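Local coordinates for proteinase K (Serratia sp., PDB 2B6N), which probably hydrolyses peptide bonds as a calcium-binding serine endopeptidase of the subtilase family, the crystallised chain being its catalytic domain, at residues Q15-L20 and A259-D264; S180-S183 and R187-F190; G9-D14 and P19-Y24. One frame throughout, in Å; residues are numbered along the deposited sequence. Where two conformers were deposited one is given.

Overall arrangement
Interactions 2 and 3 each lie on the same side of the chain's centre as interaction 1. Interactions 1 and 3, their centres about 11 Å apart, share Pro19 and Leu20 and also one calcium ion: four of its protein-ligand residues belong to interaction 3 and the fifth, Gln15, to interaction 1. Interaction 2 lies with its centre about 12 Å from that of interaction 1, and the two are joined by a salt bridge of 2.9 Å from Arg187 NH2 to Asp264 OD2. Between interactions 2 and 3 the nearest atoms stay about 5 Å apart. Interaction 2 approaches the predicted charge relay system, its Phe190 side chain about 8 Å from that of Ser224.

Interaction 1: residues Q15-L20 and A259-D264; sequences QRNLPL and ADKVTD. With CA (calcium ion), chain C.
The carboxamide of Asn17 meets the ammonium of Lys261 at its oxygen: NZ donates to OD1 over 2.7 Å, with a C=O...donor angle of 135° and NZ tilted 22° from the carbonyl plane. The lysine reaches this point because its chain bends at chi2 (-62°) and is extended beyond, which also brings CE to 3.4 Å from the backbone O of Arg16. A water bridges the same two parts, accepting from Lys261 NZ at 2.8 Å and from Leu18 N at 2.9 Å. The second flat group, the amide of Gln15, has both of its NE2 acceptors close to its plane: NE2 donates to Asn17 O at 2.7 Å and to Pro19 O at 2.9 Å, while OE1 binds calcium at 2.4 Å. Three partners thus fix the rotation of this amide, and NE2 spans two carbonyls that lie on either side, in sequence, of the cis peptide bond before Pro19. The guanidinium of Arg16 is engaged elsewhere, bonding Arg256 O and Thr258 OG1 and making a cation-pi contact with Phe275. The contact is a small surface bridge: residues 15-20 link helix 8-13 to strand 23-25, and residues 259-264 lead from strand 258-259 towards strand 272-273.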
ATOM      1  N   GLN A  15      -6.065  -2.546  16.603  1.00  8.18           N
ATOM      2  CA  GLN A  15      -6.957  -2.171  17.704  1.00  8.33           C
ATOM      3  C   GLN A  15      -8.092  -1.266  17.205  1.00  8.94           C
ATOM      4  O   GLN A  15      -7.935  -0.552  16.200  1.00  7.69           O
ATOM      5  CB  GLN A  15      -6.150  -1.485  18.822  1.00  8.47           C
ATOM      6  CG  GLN A  15      -5.333  -0.266  18.355  1.00  7.72           C
ATOM      7  CD  GLN A  15      -4.509   0.329  19.465  1.00  8.71           C
ATOM      8  OE1 GLN A  15      -3.344  -0.041  19.651  1.00  8.53           O
ATOM      9  NE2 GLN A  15      -5.106   1.254  20.222  1.00  8.30           N
ATOM     10  N   ARG A  16      -9.221  -1.277  17.921  1.00  9.11           N
ATOM     11  CA  ARG A  16     -10.400  -0.474  17.506  1.00  9.98           C
ATOM     12  C   ARG A  16     -10.290   0.990  17.935  1.00  9.93           C
ATOM     13  O   ARG A  16     -10.571   1.911  17.156  1.00  9.69           O
ATOM     14  CB  ARG A  16     -11.689  -1.065  18.102  1.00 10.12           C
ATOM     15  CG  ARG A  16     -11.935  -2.533  17.723  1.00 10.97           C
ATOM     16  CD  ARG A  16     -12.153  -2.636  16.214  1.00 10.99           C
ATOM     17  NE  ARG A  16     -12.591  -3.954  15.773  1.00 11.25           N
ATOM     18  CZ  ARG A  16     -12.797  -4.286  14.496  1.00 11.94           C
ATOM     19  NH1 ARG A  16     -12.558  -3.405  13.526  1.00 10.84           N
ATOM     20  NH2 ARG A  16     -13.200  -5.525  14.191  1.00 11.14           N
ATOM     21  N   ASN A  17      -9.891   1.183  19.186  1.00 10.07           N
ATOM     22  CA  ASN A  17      -9.919   2.485  19.839  1.00 11.10           C
ATOM     23  C   ASN A  17      -8.533   2.979  20.204  1.00 11.08           C
ATOM     24  O   ASN A  17      -7.636   2.164  20.491  1.00 11.13           O
ATOM     25  CB  ASN A  17     -10.742   2.390  21.132  1.00 12.31           C
ATOM     26  CG  ASN A  17     -12.114   1.782  20.909  1.00 14.22           C
ATOM     27  OD1 ASN A  17     -12.847   2.204  20.024  1.00 18.54           O
ATOM     28  ND2 ASN A  17     -12.471   0.796  21.723  1.00 19.71           N
ATOM     29  N   LEU A  18      -8.361   4.302  20.175  1.00 10.16           N
ATOM     30  CA  LEU A  18      -7.230   4.968  20.805  1.00  9.62           C
ATOM     31  C   LEU A  18      -7.438   4.927  22.333  1.00  9.33           C
ATOM     32  O   LEU A  18      -8.571   4.716  22.802  1.00  8.55           O
ATOM     33  CB  LEU A  18      -7.109   6.423  20.301  1.00  9.36           C
ATOM     34  CG  LEU A  18      -6.654   6.616  18.839  1.00  9.85           C
ATOM     35  CD1 LEU A  18      -6.769   8.075  18.404  1.00  8.54           C
ATOM     36  CD2 LEU A  18      -5.203   6.139  18.651  1.00 11.50           C
ATOM     37  N   PRO A  19      -6.361   5.098  23.113  1.00  9.56           N
ATOM     38  CA  PRO A  19      -4.981   5.402  22.692  1.00  9.04           C
ATOM     39  C   PRO A  19      -4.196   4.197  22.167  1.00  8.16           C
ATOM     40  O   PRO A  19      -4.579   3.052  22.399  1.00  8.74           O
ATOM     41  CB  PRO A  19      -4.344   5.927  23.988  1.00  9.44           C
ATOM     42  CG  PRO A  19      -5.037   5.145  25.051  1.00 10.29           C
ATOM     43  CD  PRO A  19      -6.467   5.004  24.586  1.00  9.27           C
ATOM     44  N   LEU A  20      -3.109   4.474  21.448  1.00  7.77           N
ATOM     45  CA  LEU A  20      -2.201   3.421  20.962  1.00  6.97           C
ATOM     46  C   LEU A  20      -1.676   2.633  22.170  1.00  7.03           C
ATOM     47  O   LEU A  20      -1.348   3.231  23.186  1.00  7.07           O
ATOM     48  CB  LEU A  20      -1.028   4.065  20.190  1.00  6.85           C
ATOM     49  CG  LEU A  20      -1.450   4.780  18.906  1.00  7.00           C
ATOM     50  CD1 LEU A  20      -0.265   5.511  18.258  1.00  6.14           C
ATOM     51  CD2 LEU A  20      -2.111   3.789  17.932  1.00  7.78           C
ATOM     52  N   ALA A 259     -15.299   0.928  12.359  1.00  9.13           N
ATOM     53  CA  ALA A 259     -16.255   1.928  11.897  1.00  9.34           C
ATOM     54  C   ALA A 259     -16.207   3.218  12.705  1.00 10.08           C
ATOM     55  O   ALA A 259     -15.929   3.206  13.902  1.00  9.73           O
ATOM     56  CB  ALA A 259     -17.681   1.341  11.908  1.00  9.87           C
ATOM     57  N   ASP A 260     -16.447   4.338  12.017  1.00 10.18           N
ATOM     58  CA  ASP A 260     -16.883   5.584  12.655  1.00 11.22           C
ATOM     59  C   ASP A 260     -15.843   6.260  13.564  1.00 10.71           C
ATOM     60  O   ASP A 260     -16.200   6.934  14.539  1.00 11.25           O
ATOM     61  CB  ASP A 260     -18.192   5.318  13.417  1.00 11.92           C
ATOM     62  CG  ASP A 260     -19.281   4.723  12.536  1.00 13.61           C
ATOM     63  OD1 ASP A 260     -19.171   4.750  11.281  1.00 15.52           O
ATOM     64  OD2 ASP A 260     -20.268   4.231  13.118  1.00 16.76           O
ATOM     65  N   LYS A 261     -14.557   6.069  13.235  1.00 10.09           N
ATOM     66  CA  LYS A 261     -13.441   6.640  13.981  1.00  9.99           C
ATOM     67  C   LYS A 261     -12.818   7.860  13.334  1.00  9.69           C
ATOM     68  O   LYS A 261     -12.201   8.682  14.023  1.00 10.03           O
ATOM     69  CB  LYS A 261     -12.329   5.586  14.173  1.00 10.15           C
ATOM     70  CG  LYS A 261     -12.698   4.473  15.114  1.00 12.46           C
ATOM     71  CD  LYS A 261     -12.969   5.062  16.493  1.00 15.72           C
ATOM     72  CE  LYS A 261     -13.179   3.996  17.532  1.00 18.91           C
ATOM     73  NZ  LYS A 261     -13.296   4.623  18.880  1.00 20.47           N
ATOM     74  N   VAL A 262     -12.955   7.981  12.011  1.00  8.75           N
ATOM     75  CA  VAL A 262     -12.202   9.003  11.293  1.00  8.56           C
ATOM     76  C   VAL A 262     -12.958  10.327  11.364  1.00  8.05           C
ATOM     77  O   VAL A 262     -14.112  10.425  10.936  1.00  7.74           O
ATOM     78  CB  VAL A 262     -11.885   8.625   9.808  1.00  8.15           C
ATOM     79  CG1 VAL A 262     -11.013   9.714   9.160  1.00  8.50           C
ATOM     80  CG2 VAL A 262     -11.163   7.287   9.709  1.00  9.80           C
ATOM     81  N   THR A 263     -12.309  11.332  11.934  1.00  7.88           N
ATOM     82  CA  THR A 263     -12.900  12.669  12.005  1.00  8.73           C
ATOM     83  C   THR A 263     -12.551  13.481  10.758  1.00  8.91           C
ATOM     84  O   THR A 263     -11.512  13.255  10.112  1.00  9.14           O
ATOM     85  CB  THR A 263     -12.531  13.403  13.324  1.00  8.80           C
ATOM     86  OG1 THR A 263     -11.111  13.591  13.392  1.00  9.94           O
ATOM     87  CG2 THR A 263     -12.999  12.583  14.538  1.00  8.51           C
ATOM     88  N   ASP A 264     -13.436  14.412  10.401  1.00  9.09           N
ATOM     89  CA  ASP A 264     -13.304  15.186   9.158  1.00  9.03           C
ATOM     90  C   ASP A 264     -13.126  14.268   7.938  1.00  8.77           C
ATOM     91  O   ASP A 264     -12.385  14.587   7.011  1.00  8.95           O
ATOM     92  CB  ASP A 264     -12.160  16.213   9.266  1.00  9.16           C
ATOM     93  CG  ASP A 264     -12.122  17.185   8.094  1.00 11.64           C
ATOM     94  OD1 ASP A 264     -13.218  17.681   7.692  1.00  9.61           O
ATOM     95  OD2 ASP A 264     -10.995  17.457   7.595  1.00 10.25           O
TER
HETATM   96 CA    CA C 300      -1.781  -1.664  18.806  1.00  6.83          CA
HETATM   97  O   HOH W   1     -10.885   5.743  19.749  1.00 13.08           O
HETATM   98  O   HOH W   2      -3.294  -3.328  20.041  1.00 15.98           O

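Interaction 2: residues S180-S183 and R187-F190. With SO4 (sulfate ion), chain D.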
ATOM      1  N   SER A 180      -5.791   8.761   3.911  1.00  6.38           N
ATOM      2  CA  SER A 180      -4.769   8.837   4.966  1.00  7.04           C
ATOM      3  C   SER A 180      -5.321   9.421   6.268  1.00  6.34           C
ATOM      4  O   SER A 180      -6.090  10.398   6.226  1.00  6.46           O
ATOM      5  CB  SER A 180      -3.613   9.720   4.478  1.00  7.13           C
ATOM      6  OG  SER A 180      -2.657   9.914   5.502  1.00  6.16           O
ATOM      7  N   THR A 181      -4.902   8.860   7.416  1.00  6.27           N
ATOM      8  CA  THR A 181      -5.237   9.423   8.728  1.00  6.14           C
ATOM      9  C   THR A 181      -4.007   9.769   9.557  1.00  6.83           C
ATOM     10  O   THR A 181      -2.902   9.306   9.262  1.00  7.28           O
ATOM     11  CB  THR A 181      -6.076   8.442   9.578  1.00  6.71           C
ATOM     12  OG1 THR A 181      -5.326   7.231   9.781  1.00  6.21           O
ATOM     13  CG2 THR A 181      -7.414   8.103   8.876  1.00  7.00           C
ATOM     14  N   THR A 182      -4.233  10.551  10.619  1.00  6.70           N
ATOM     15  CA  THR A 182      -3.208  10.902  11.599  1.00  6.59           C
ATOM     16  C   THR A 182      -3.339  10.033  12.852  1.00  6.00           C
ATOM     17  O   THR A 182      -4.292   9.261  12.996  1.00  5.68           O
ATOM     18  CB  THR A 182      -3.320  12.360  12.020  1.00  6.91           C
ATOM     19  OG1 THR A 182      -4.456  12.515  12.885  1.00  7.70           O
ATOM     20  CG2 THR A 182      -3.472  13.284  10.791  1.00  7.38           C
ATOM     21  N   SER A 183      -2.380  10.180  13.766  1.00  6.27           N
ATOM     22  CA  SER A 183      -2.369   9.395  15.012  1.00  7.12           C
ATOM     23  C   SER A 183      -3.486   9.737  15.994  1.00  8.21           C
ATOM     24  O   SER A 183      -3.650   9.024  16.987  1.00  8.39           O
ATOM     25  CB  SER A 183      -0.993   9.480  15.706  1.00  7.16           C
ATOM     26  OG  SER A 183      -0.678  10.825  16.075  1.00  8.71           O
ATOM     27  N   ARG A 187      -8.727  12.604   9.516  1.00  7.29           N
ATOM     28  CA  ARG A 187      -8.268  12.622   8.122  1.00  7.02           C
ATOM     29  C   ARG A 187      -7.032  13.535   8.036  1.00  6.49           C
ATOM     30  O   ARG A 187      -7.050  14.678   8.535  1.00  6.72           O
ATOM     31  CB  ARG A 187      -9.382  13.144   7.192  1.00  6.65           C
ATOM     32  CG  ARG A 187      -8.962  13.224   5.735  1.00  7.89           C
ATOM     33  CD  ARG A 187     -10.017  13.922   4.861  1.00  6.68           C
ATOM     34  NE  ARG A 187     -10.139  15.340   5.217  1.00  7.70           N
ATOM     35  CZ  ARG A 187      -9.508  16.337   4.605  1.00  8.14           C
ATOM     36  NH1 ARG A 187      -8.707  16.098   3.570  1.00  8.10           N
ATOM     37  NH2 ARG A 187      -9.713  17.596   5.005  1.00  9.50           N
ATOM     38  N   SER A 188      -5.943  13.038   7.449  1.00  6.91           N
ATOM     39  CA  SER A 188      -4.769  13.883   7.217  1.00  6.85           C
ATOM     40  C   SER A 188      -5.169  15.085   6.373  1.00  7.02           C
ATOM     41  O   SER A 188      -5.990  14.950   5.458  1.00  7.47           O
ATOM     42  CB  SER A 188      -3.665  13.086   6.492  1.00  6.09           C
ATOM     43  OG  SER A 188      -3.314  11.909   7.227  1.00  6.78           O
ATOM     44  N   SER A 189      -4.583  16.255   6.649  1.00  7.94           N
ATOM     45  CA  SER A 189      -5.020  17.497   5.981  1.00  8.20           C
ATOM     46  C   SER A 189      -4.936  17.444   4.456  1.00  8.03           C
ATOM     47  O   SER A 189      -5.714  18.122   3.757  1.00  8.03           O
ATOM     48  CB  SER A 189      -4.223  18.698   6.497  1.00  8.24           C
ATOM     49  OG  SER A 189      -2.844  18.527   6.206  1.00 10.43           O
ATOM     50  N   PHE A 190      -3.983  16.654   3.946  1.00  7.08           N
ATOM     51  CA  PHE A 190      -3.730  16.546   2.517  1.00  7.29           C
ATOM     52  C   PHE A 190      -4.559  15.428   1.872  1.00  6.75           C
ATOM     53  O   PHE A 190      -4.562  15.304   0.665  1.00  7.70           O
ATOM     54  CB  PHE A 190      -2.234  16.244   2.278  1.00  6.16           C
ATOM     55  CG  PHE A 190      -1.743  15.064   3.065  1.00  7.29           C
ATOM     56  CD1 PHE A 190      -2.056  13.776   2.663  1.00  5.75           C
ATOM     57  CD2 PHE A 190      -1.016  15.251   4.236  1.00  6.92           C
ATOM     58  CE1 PHE A 190      -1.638  12.664   3.417  1.00  6.41           C
ATOM     59  CE2 PHE A 190      -0.588  14.166   4.988  1.00  7.21           C
ATOM     60  CZ  PHE A 190      -0.888  12.871   4.578  1.00  6.86           C
TER
HETATM   61  S   SO4 D 301      -1.431  16.380   8.855  1.00 22.83           S
HETATM   62  O1  SO4 D 301      -1.028  16.931  10.155  1.00 24.47           O
HETATM   63  O2  SO4 D 301      -1.139  17.329   7.781  1.00 22.69           O
HETATM   64  O3  SO4 D 301      -2.882  16.154   8.868  1.00 20.28           O
HETATM   65  O4  SO4 D 301      -0.641  15.178   8.621  1.00 21.78           O
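Ser180 and Ser188 face each other with their hydroxyls 2.7 Å apart, OG to OG, in a hydrogen bond. Two torsions bring the groups together: Ser180 OG stands opposite its own backbone N (chi1 175°), and Ser188 OG opposite its own carbonyl carbon (chi1 -56°). The two residues are tied a second time through the backbone, where Ser188 N donates to Ser180 O at 2.9 Å. Ser188 OG is further bonded to Ser204 OG, so this buried hydroxyl has partners in two parts of the chain. Ser180 OG also lies 3.6 Å from Phe190 CZ, while Ser188 CB sits over one face of that ring, offset toward its rim.

Ser180 and Thr181 end strand 176-181 of the seven-stranded parallel sheet (order 2-3-1-4-5-6-7) at the centre of the subtilase alpha/beta fold. The chain then turns back, and a single beta bridge pairs Thr181 with Arg187.

Arg187 contributes mainly through its backbone, its CA 3.6 Å from Ser180 O. Its side chain starts away from the strand, and its guanidinium reaches Ser191 O through NH1 and forms a salt bridge to Asp264 through NH2. Beyond Ser188, a sulfate, probably from the crystallisation liquor, accepts from Ser189 N at 2.8 Å through O3 and from Ser189 OG at 2.6 Å through O2; Thr182 CG2 approaches the same O3 to 3.5 Å.

Interaction 3: residues G9-D14 and P19-Y24; sequences GIDRID and PLDNNY. With CA (calcium ion), chain C.
Asp11 of helix 8-13 and Asp14, just beyond it, meet Asp21 and Asn23 around a calcium ion, forming a metal site of this proteinase K-like subtilase that is built from the helix, the loop after it and strand 23-25. Asp11 O, Asp11 OD1, Asp14 OD1 and the backbone Asn23 O each bind calcium at 2.4 Å, and Asp21 OD1 at 2.5 Å; Gln15 and a water bring the ligands to seven. Asp11 grips the ion with both backbone and side chain, since its CG stands anti to the backbone N (chi1 -163°) and OD1 swings round to the metal. The cation probably offsets the mutual repulsion of the three carboxylates gathered here.

Hydrogen bonds align the loop with the same aspartate. Asn23 N donates to Asp11 OD1 at 3.2 Å from well above the carboxylate plane (56° out of it), and Asn22 N makes a weak bond to Asp11 OD2 at 2.9 Å. The second oxygen of Asp14, OD2, is bonded to His25 N, which ties Asp14, in the loop after the helix, to strand 23-25, itself paired antiparallel with strand 2-4.

Two apolar contacts accompany the site. Ile10 CB rests over one face of the Tyr24 ring as a CH-pi contact, 4.2 Å from the centroid and 11° off the normal, while the phenol OH reaches Val87 O. In the second, Leu20 crosses Arg12 at about a right angle, the arginine NE being salt-bridged to Asp185: Leu20 CD2 lies 3.7 Å from Arg12 CA and 3.9 Å from Arg12 CD.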
ATOM      1  N   GLY A   9       1.782   3.640  12.925  1.00  5.89           N
ATOM      2  CA  GLY A   9       0.845   3.182  11.891  1.00  6.12           C
ATOM      3  C   GLY A   9       0.372   1.766  12.139  1.00  6.80           C
ATOM      4  O   GLY A   9      -0.838   1.505  12.261  1.00  6.62           O
ATOM      5  N   ILE A  10       1.332   0.841  12.195  1.00  6.06           N
ATOM      6  CA  ILE A  10       1.008  -0.563  12.446  1.00  5.56           C
ATOM      7  C   ILE A  10       0.433  -0.759  13.871  1.00  5.44           C
ATOM      8  O   ILE A  10      -0.425  -1.610  14.066  1.00  4.86           O
ATOM      9  CB  ILE A  10       2.195  -1.529  12.129  1.00  5.92           C
ATOM     10  CG1 ILE A  10       3.373  -1.313  13.085  1.00  6.59           C
ATOM     11  CG2 ILE A  10       2.621  -1.394  10.654  1.00  6.50           C
ATOM     12  CD1 ILE A  10       4.553  -2.253  12.797  1.00  5.13           C
ATOM     13  N   ASP A  11       0.892   0.034  14.841  1.00  5.11           N
ATOM     14  CA  ASP A  11       0.281   0.033  16.202  1.00  5.19           C
ATOM     15  C   ASP A  11      -1.245   0.291  16.132  1.00  5.40           C
ATOM     16  O   ASP A  11      -2.046  -0.323  16.873  1.00  4.85           O
ATOM     17  CB  ASP A  11       0.972   1.096  17.087  1.00  5.13           C
ATOM     18  CG  ASP A  11       0.713   0.902  18.602  1.00  6.55           C
ATOM     19  OD1 ASP A  11      -0.058  -0.002  19.005  1.00  7.12           O
ATOM     20  OD2 ASP A  11       1.310   1.677  19.374  1.00  5.76           O
ATOM     21  N   ARG A  12      -1.645   1.210  15.256  1.00  5.23           N
ATOM     22  CA  ARG A  12      -3.053   1.608  15.144  1.00  5.35           C
ATOM     23  C   ARG A  12      -3.983   0.546  14.568  1.00  5.87           C
ATOM     24  O   ARG A  12      -5.140   0.441  14.993  1.00  6.29           O
ATOM     25  CB  ARG A  12      -3.189   2.890  14.310  1.00  5.48           C
ATOM     26  CG  ARG A  12      -4.662   3.427  14.165  1.00  4.85           C
ATOM     27  CD  ARG A  12      -5.099   4.094  15.488  1.00  4.36           C
ATOM     28  NE  ARG A  12      -6.542   4.391  15.608  1.00  4.79           N
ATOM     29  CZ  ARG A  12      -7.476   3.514  15.969  1.00  6.94           C
ATOM     30  NH1 ARG A  12      -7.180   2.230  16.163  1.00  5.80           N
ATOM     31  NH2 ARG A  12      -8.732   3.918  16.098  1.00  5.58           N
ATOM     32  N   ILE A  13      -3.484  -0.229  13.608  0.50  6.39           N
ATOM     33  CA  ILE A  13      -4.351  -1.075  12.790  0.50  6.88           C
ATOM     34  C   ILE A  13      -4.861  -2.332  13.513  0.50  6.78           C
ATOM     35  O   ILE A  13      -5.914  -2.864  13.150  0.50  6.76           O
ATOM     36  CB  ILE A  13      -3.689  -1.395  11.413  0.50  6.78           C
ATOM     37  CG1 ILE A  13      -3.388  -0.100  10.646  0.50  7.50           C
ATOM     38  CG2 ILE A  13      -4.574  -2.289  10.568  0.50  8.72           C
ATOM     39  CD1 ILE A  13      -4.598   0.775  10.407  0.50  7.75           C
ATOM     40  N   ASP A  14      -4.150  -2.780  14.550  1.00  6.69           N
ATOM     41  CA  ASP A  14      -4.563  -3.996  15.305  1.00  7.07           C
ATOM     42  C   ASP A  14      -5.487  -3.744  16.524  1.00  8.31           C
ATOM     43  O   ASP A  14      -5.686  -4.638  17.361  1.00  8.92           O
ATOM     44  CB  ASP A  14      -3.336  -4.855  15.705  1.00  7.51           C
ATOM     45  CG  ASP A  14      -2.603  -4.299  16.905  1.00  8.76           C
ATOM     46  OD1 ASP A  14      -2.674  -3.069  17.142  1.00  8.06           O
ATOM     47  OD2 ASP A  14      -2.004  -5.100  17.642  1.00  9.25           O
ATOM     48  N   PRO A  19      -6.361   5.098  23.113  1.00  9.56           N
ATOM     49  CA  PRO A  19      -4.981   5.402  22.692  1.00  9.04           C
ATOM     50  C   PRO A  19      -4.196   4.197  22.167  1.00  8.16           C
ATOM     51  O   PRO A  19      -4.579   3.052  22.399  1.00  8.74           O
ATOM     52  CB  PRO A  19      -4.344   5.927  23.988  1.00  9.44           C
ATOM     53  CG  PRO A  19      -5.037   5.145  25.051  1.00 10.29           C
ATOM     54  CD  PRO A  19      -6.467   5.004  24.586  1.00  9.27           C
ATOM     55  N   LEU A  20      -3.109   4.474  21.448  1.00  7.77           N
ATOM     56  CA  LEU A  20      -2.201   3.421  20.962  1.00  6.97           C
ATOM     57  C   LEU A  20      -1.676   2.633  22.170  1.00  7.03           C
ATOM     58  O   LEU A  20      -1.348   3.231  23.186  1.00  7.07           O
ATOM     59  CB  LEU A  20      -1.028   4.065  20.190  1.00  6.85           C
ATOM     60  CG  LEU A  20      -1.450   4.780  18.906  1.00  7.00           C
ATOM     61  CD1 LEU A  20      -0.265   5.511  18.258  1.00  6.14           C
ATOM     62  CD2 LEU A  20      -2.111   3.789  17.932  1.00  7.78           C
ATOM     63  N   ASP A  21      -1.639   1.307  22.061  1.00  7.39           N
ATOM     64  CA  ASP A  21      -1.153   0.449  23.153  1.00  7.85           C
ATOM     65  C   ASP A  21       0.314  -0.025  23.021  1.00  7.55           C
ATOM     66  O   ASP A  21       0.768  -0.860  23.796  1.00  7.28           O
ATOM     67  CB  ASP A  21      -2.109  -0.733  23.377  1.00  8.89           C
ATOM     68  CG  ASP A  21      -2.035  -1.794  22.274  1.00  9.64           C
ATOM     69  OD1 ASP A  21      -1.364  -1.605  21.233  1.00  6.49           O
ATOM     70  OD2 ASP A  21      -2.672  -2.856  22.458  1.00 12.85           O
ATOM     71  N   ASN A  22       1.060   0.519  22.057  1.00  7.32           N
ATOM     72  CA  ASN A  22       2.492   0.187  21.925  1.00  7.07           C
ATOM     73  C   ASN A  22       2.728  -1.297  21.639  1.00  7.37           C
ATOM     74  O   ASN A  22       3.719  -1.897  22.098  1.00  6.74           O
ATOM     75  CB  ASN A  22       3.265   0.603  23.194  1.00  6.97           C
ATOM     76  CG  ASN A  22       4.753   0.827  22.942  1.00  8.38           C
ATOM     77  OD1 ASN A  22       5.625   0.285  23.657  1.00  9.90           O
ATOM     78  ND2 ASN A  22       5.051   1.630  21.951  1.00  4.58           N
ATOM     79  N   ASN A  23       1.788  -1.883  20.896  1.00  7.20           N
ATOM     80  CA  ASN A  23       1.824  -3.293  20.550  1.00  7.75           C
ATOM     81  C   ASN A  23       1.238  -3.542  19.170  1.00  7.33           C
ATOM     82  O   ASN A  23       0.163  -2.999  18.836  1.00  7.05           O
ATOM     83  CB  ASN A  23       1.023  -4.132  21.547  1.00  7.98           C
ATOM     84  CG  ASN A  23       1.314  -5.624  21.400  1.00  9.36           C
ATOM     85  OD1 ASN A  23       0.464  -6.401  20.975  1.00 13.05           O
ATOM     86  ND2 ASN A  23       2.520  -6.015  21.753  1.00 13.03           N
ATOM     87  N   TYR A  24       1.935  -4.361  18.381  1.00  7.12           N
ATOM     88  CA  TYR A  24       1.398  -4.812  17.089  1.00  7.22           C
ATOM     89  C   TYR A  24       1.266  -6.341  17.098  1.00  7.20           C
ATOM     90  O   TYR A  24       2.263  -7.064  17.002  1.00  7.10           O
ATOM     91  CB  TYR A  24       2.213  -4.302  15.880  1.00  7.24           C
ATOM     92  CG  TYR A  24       1.676  -4.841  14.561  1.00  6.55           C
ATOM     93  CD1 TYR A  24       0.336  -4.653  14.212  1.00  7.04           C
ATOM     94  CD2 TYR A  24       2.488  -5.554  13.684  1.00  6.44           C
ATOM     95  CE1 TYR A  24      -0.189  -5.157  13.030  1.00  5.36           C
ATOM     96  CE2 TYR A  24       1.971  -6.060  12.468  1.00  7.06           C
ATOM     97  CZ  TYR A  24       0.625  -5.878  12.172  1.00  7.32           C
ATOM     98  OH  TYR A  24       0.090  -6.374  11.000  1.00  6.16           O
TER
HETATM   99 CA    CA C 300      -1.781  -1.664  18.806  1.00  6.83          CA
HETATM  100  O   HOH W   2      -3.294  -3.328  20.041  1.00 15.98           O